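Local coordinates for protein putative tetR family transcription regulator (Shewanella loihica, PDB 3PPB) that probably binds DNA through an N-terminal helix-turn-helix and regulates transcription as a member of the TetR family, at the interface of chains A and B. Residues are numbered along the deposited sequence; one frame, centred on the assembly and turned at random. Chains: chain A/B, putative tetR family transcription regulator.

Contact 1: the interface of chains A and B. Residues chain A 167, 174, 179-180, 183; chain B 149, 151-152.
A:Tyr167 and B:Leu152 meet because each swings its CG away from its own backbone N, at chi1 -178° and 174°, and the two side chains then cross at about a right angle. The leucine lies over one face of the phenol ring, its CB 3.8 Å from the ring centroid and displaced toward the rim in a CH-pi contact. B:Leu152 CD1 lies over the inner part of the ring, near A:Tyr167 CG and CD2, while B:Leu152 CD2 turns toward A:Ala183, whose CB it meets at 3.8 Å. The backbone of B:Leu152 also takes part, its N passing 3.4 Å from A:Tyr167 CE1.

The tyrosine is held at its hydroxyl by its own chain. A:Arg174 NH1 donates to A:Tyr167 OH at 2.8 Å, the oxygen lying almost in the guanidinium plane, and the hydroxyl in turn donates to A:Glu180 OE1 on the syn side of the carboxylate at 2.5 Å. Held by A:Arg174 and A:Glu180, the hydroxyl end should have little freedom to move, and the packing of B:Leu152 on the ring probably helps to set how the face is turned. The extended arm of A:Arg174 also points its guanidinium at B:Glu151, with A:Arg174 NH1 and B:Glu151 OE1 3.7 Å apart in a long salt bridge whose planes stand nearly perpendicular, a separation that suggests a through-space attraction more than a close pairing.

B:Pro149 fills the neighbouring position. Its ring atom CG rests against the carboxylate of A:Glu180, 3.7 Å from CD, and its CD touches the methyl of A:Ala183. Thus the acid that restrains the tyrosine also forms part of the wall for the proline, a second-shell group doing first-shell work.

In the fold, the patch joins the start of helix 150-170 of chain B, with the proline just before it, to the later part of its counterpart in chain A, the 3-10 helix 172-176 and helix 178-192. TetR-family proteins characteristically dimerise through their C-terminal helices, and this interface fits that pattern.

Contact 2: the interface of chains A and B. Residues chain A 170-171; chain B 118, 121, 151.
A:His171 NE2 donates to B:Glu151 OE2 at 2.8 Å, but the bond is bent, with an angle of 136° at the hydrogen. The imidazole approaches from above the carboxylate plane, and ring and carboxylate stand nearly perpendicular. Beside this bond, A:Asp170 faces B:Arg121 from the opposite direction. Each carboxylate oxygen has a different guanidinium nitrogen: A:Asp170 OD1 pairs with B:Arg121 NH2 at 3.3 Å and A:Asp170 OD2 with B:Arg121 NH1 at 3.4 Å, a salt bridge whose two hydrogen bonds are nearly straight but weak. B:Gln118 slides past the aspartate in the opposite sense, its amide stacked on the carboxylate with their planes 19° apart.

Water 1 links the two polar pairs, lying 3.1 Å from both A:Asp170 OD2 and B:Glu151 OE2. It bridges two acids 5.7 Å apart (A:Asp170 OD2 to B:Glu151 OE2), whose mutual repulsion is probably also eased by A:His171 and B:Arg121. Were B:Glu151 replaced by an alanine, A:His171 NE2 would lack its carboxylate partner and the water one of its supports, which would probably leave the imidazole freer to turn.

Farther out, A:Asp170 CB packs over one face of the imidazole and probably helps to set its tilt. B:Arg121 reaches the aspartate through a bend at chi3 (-70°), which turns the guanidinium edge toward it.

The site brings the C-terminal end of helix 150-170 in chain A, and the residue following it, against the N-terminal parts of helices 118-128 and 150-170 in chain B.

Contact 1: the interface of chains A and B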
loop_
_atom_site.group_PDB
_atom_site.type_symbol
_atom_site.label_atom_id
_atom_site.label_comp_id
_atom_site.label_asym_id
_atom_site.label_seq_id
_atom_site.Cartn_x
_atom_site.Cartn_y
_atom_site.Cartn_z
ATOM N N TYR A 167 -5.085 -0.978 -9.162
ATOM C CA TYR A 167 -6.207 -0.712 -10.062
ATOM C C TYR A 167 -6.005 -1.385 -11.423
ATOM O O TYR A 167 -6.916 -2.071 -11.904
ATOM C CB TYR A 167 -6.376 0.815 -10.237
ATOM C CG TYR A 167 -7.542 1.238 -11.101
ATOM C CD1 TYR A 167 -8.847 1.198 -10.616
ATOM C CD2 TYR A 167 -7.344 1.657 -12.413
ATOM C CE1 TYR A 167 -9.928 1.580 -11.413
ATOM C CE2 TYR A 167 -8.414 2.029 -13.219
ATOM C CZ TYR A 167 -9.702 2.028 -12.701
ATOM O OH TYR A 167 -10.770 2.441 -13.464
ATOM N N ARG A 174 -8.512 -1.911 -18.523
ATOM C CA ARG A 174 -8.505 -0.451 -18.372
ATOM C C ARG A 174 -7.133 0.136 -18.659
ATOM O O ARG A 174 -7.051 1.290 -19.064
ATOM C CB ARG A 174 -9.012 -0.039 -16.989
ATOM C CG ARG A 174 -10.455 -0.477 -16.822
ATOM C CD ARG A 174 -11.104 0.091 -15.594
ATOM N NE ARG A 174 -12.284 -0.693 -15.236
ATOM C CZ ARG A 174 -13.112 -0.401 -14.246
ATOM N NH1 ARG A 174 -12.910 0.679 -13.498
ATOM N NH2 ARG A 174 -14.158 -1.177 -14.001
ATOM N N HIS A 179 -7.967 7.004 -21.669
ATOM C CA HIS A 179 -8.673 7.872 -20.723
ATOM C C HIS A 179 -8.334 7.446 -19.276
ATOM O O HIS A 179 -8.127 8.304 -18.422
ATOM C CB HIS A 179 -10.206 7.958 -21.015
ATOM C CG HIS A 179 -11.071 6.854 -20.469
ATOM N ND1 HIS A 179 -11.231 5.649 -21.146
ATOM C CD2 HIS A 179 -11.854 6.837 -19.361
ATOM C CE1 HIS A 179 -12.060 4.927 -20.403
ATOM N NE2 HIS A 179 -12.452 5.597 -19.313
ATOM N N GLU A 180 -8.242 6.123 -19.022
ATOM C CA GLU A 180 -7.909 5.577 -17.696
ATOM C C GLU A 180 -6.473 5.918 -17.359
ATOM O O GLU A 180 -6.203 6.356 -16.258
ATOM C CB GLU A 180 -8.114 4.055 -17.645
ATOM C CG GLU A 180 -9.555 3.617 -17.896
ATOM C CD GLU A 180 -10.475 3.593 -16.686
ATOM O OE1 GLU A 180 -9.968 3.618 -15.541
ATOM O OE2 GLU A 180 -11.709 3.546 -16.882
ATOM N N ALA A 183 -6.119 9.667 -16.650
ATOM C CA ALA A 183 -6.709 9.983 -15.342
ATOM C C ALA A 183 -5.741 9.621 -14.230
ATOM O O ALA A 183 -5.596 10.396 -13.288
ATOM C CB ALA A 183 -8.036 9.248 -15.171
ATOM N N PRO B 149 -12.501 8.204 -13.603
ATOM C CA PRO B 149 -13.314 7.049 -13.146
ATOM C C PRO B 149 -13.299 6.991 -11.614
ATOM O O PRO B 149 -12.224 7.134 -11.031
ATOM C CB PRO B 149 -12.613 5.864 -13.812
ATOM C CG PRO B 149 -12.025 6.488 -15.082
ATOM C CD PRO B 149 -11.446 7.766 -14.540
ATOM N N GLU B 151 -13.770 4.494 -9.453
ATOM C CA GLU B 151 -13.050 3.393 -8.819
ATOM C C GLU B 151 -11.547 3.693 -8.757
ATOM O O GLU B 151 -10.914 3.355 -7.777
ATOM C CB GLU B 151 -13.319 2.058 -9.508
ATOM C CG GLU B 151 -13.003 0.880 -8.602
ATOM C CD GLU B 151 -13.282 -0.484 -9.197
ATOM O OE1 GLU B 151 -14.047 -0.568 -10.189
ATOM O OE2 GLU B 151 -12.728 -1.472 -8.664
ATOM N N LEU B 152 -10.996 4.373 -9.769
ATOM C CA LEU B 152 -9.589 4.769 -9.776
ATOM C C LEU B 152 -9.381 5.816 -8.672
ATOM O O LEU B 152 -8.399 5.776 -7.952
ATOM C CB LEU B 152 -9.202 5.336 -11.177
ATOM C CG LEU B 152 -7.757 5.928 -11.299
ATOM C CD1 LEU B 152 -6.658 4.932 -10.833
ATOM C CD2 LEU B 152 -7.483 6.421 -12.694
#

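Contact 2: the interface of chains A and B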
loop_
_atom_site.group_PDB
_atom_site.type_symbol
_atom_site.label_atom_id
_atom_site.label_comp_id
_atom_site.label_asym_id
_atom_site.label_seq_id
_atom_site.Cartn_x
_atom_site.Cartn_y
_atom_site.Cartn_z
ATOM N N ASP A 170 -6.001 -5.198 -11.202
ATOM C CA ASP A 170 -7.380 -5.665 -10.962
ATOM C C ASP A 170 -8.245 -5.526 -12.214
ATOM O O ASP A 170 -9.180 -6.302 -12.400
ATOM C CB ASP A 170 -8.051 -4.854 -9.826
ATOM C CG ASP A 170 -7.554 -5.099 -8.411
ATOM O OD1 ASP A 170 -6.743 -6.041 -8.214
ATOM O OD2 ASP A 170 -7.972 -4.339 -7.497
ATOM N N HIS A 171 -7.990 -4.488 -13.019
ATOM C CA HIS A 171 -8.761 -4.192 -14.241
ATOM C C HIS A 171 -7.769 -4.061 -15.414
ATOM O O HIS A 171 -7.527 -2.944 -15.886
ATOM C CB HIS A 171 -9.575 -2.892 -14.043
ATOM C CG HIS A 171 -10.350 -2.857 -12.770
ATOM N ND1 HIS A 171 -11.510 -3.601 -12.613
ATOM C CD2 HIS A 171 -10.083 -2.210 -11.613
ATOM C CE1 HIS A 171 -11.909 -3.383 -11.370
ATOM N NE2 HIS A 171 -11.096 -2.527 -10.738
ATOM N N GLN B 118 -10.318 -10.799 -4.113
ATOM C CA GLN B 118 -10.763 -9.559 -4.765
ATOM C C GLN B 118 -12.228 -9.253 -4.420
ATOM O O GLN B 118 -12.544 -8.088 -4.189
ATOM C CB GLN B 118 -10.568 -9.611 -6.291
ATOM C CG GLN B 118 -10.485 -8.220 -6.936
ATOM C CD GLN B 118 -10.170 -8.284 -8.417
ATOM O OE1 GLN B 118 -9.261 -9.003 -8.866
ATOM N NE2 GLN B 118 -10.895 -7.507 -9.218
ATOM N N ARG B 121 -12.345 -7.728 -0.975
ATOM C CA ARG B 121 -11.800 -6.368 -1.066
ATOM C C ARG B 121 -12.867 -5.433 -1.694
ATOM O O ARG B 121 -12.986 -4.284 -1.274
ATOM C CB ARG B 121 -10.481 -6.341 -1.869
ATOM C CG ARG B 121 -9.283 -6.937 -1.117
ATOM C CD ARG B 121 -7.918 -6.628 -1.738
ATOM N NE ARG B 121 -7.681 -7.328 -3.011
ATOM C CZ ARG B 121 -7.659 -6.738 -4.209
ATOM N NH1 ARG B 121 -7.847 -5.422 -4.319
ATOM N NH2 ARG B 121 -7.445 -7.455 -5.305
ATOM N N GLU B 151 -13.770 4.494 -9.453
ATOM C CA GLU B 151 -13.050 3.393 -8.819
ATOM C C GLU B 151 -11.547 3.693 -8.757
ATOM O O GLU B 151 -10.914 3.355 -7.777
ATOM C CB GLU B 151 -13.319 2.058 -9.508
ATOM C CG GLU B 151 -13.003 0.880 -8.602
ATOM C CD GLU B 151 -13.282 -0.484 -9.197
ATOM O OE1 GLU B 151 -14.047 -0.568 -10.189
ATOM O OE2 GLU B 151 -12.728 -1.472 -8.664
HETATM O O HOH W 1 -9.792 -1.800 -7.686
#

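Contact 1 and contact 2 are neighbours, the centres of their C-alpha atoms about 11 Å apart, and B:Glu151 belongs to both, offering one carboxylate oxygen to each. Helix 150-170 contributes from both chains in either contact: its beginning in chain B meets its later turns in chain A. Contact 1 supplies the more apolar surface, whereas contact 2 adds charged and water-mediated links toward helix 118-128. Two-fold symmetry repeats both with the chains exchanged, so each helix 150-170 works at both ends. Together they probably help to fix the relative placement of the two subunits in a TetR-type dimer.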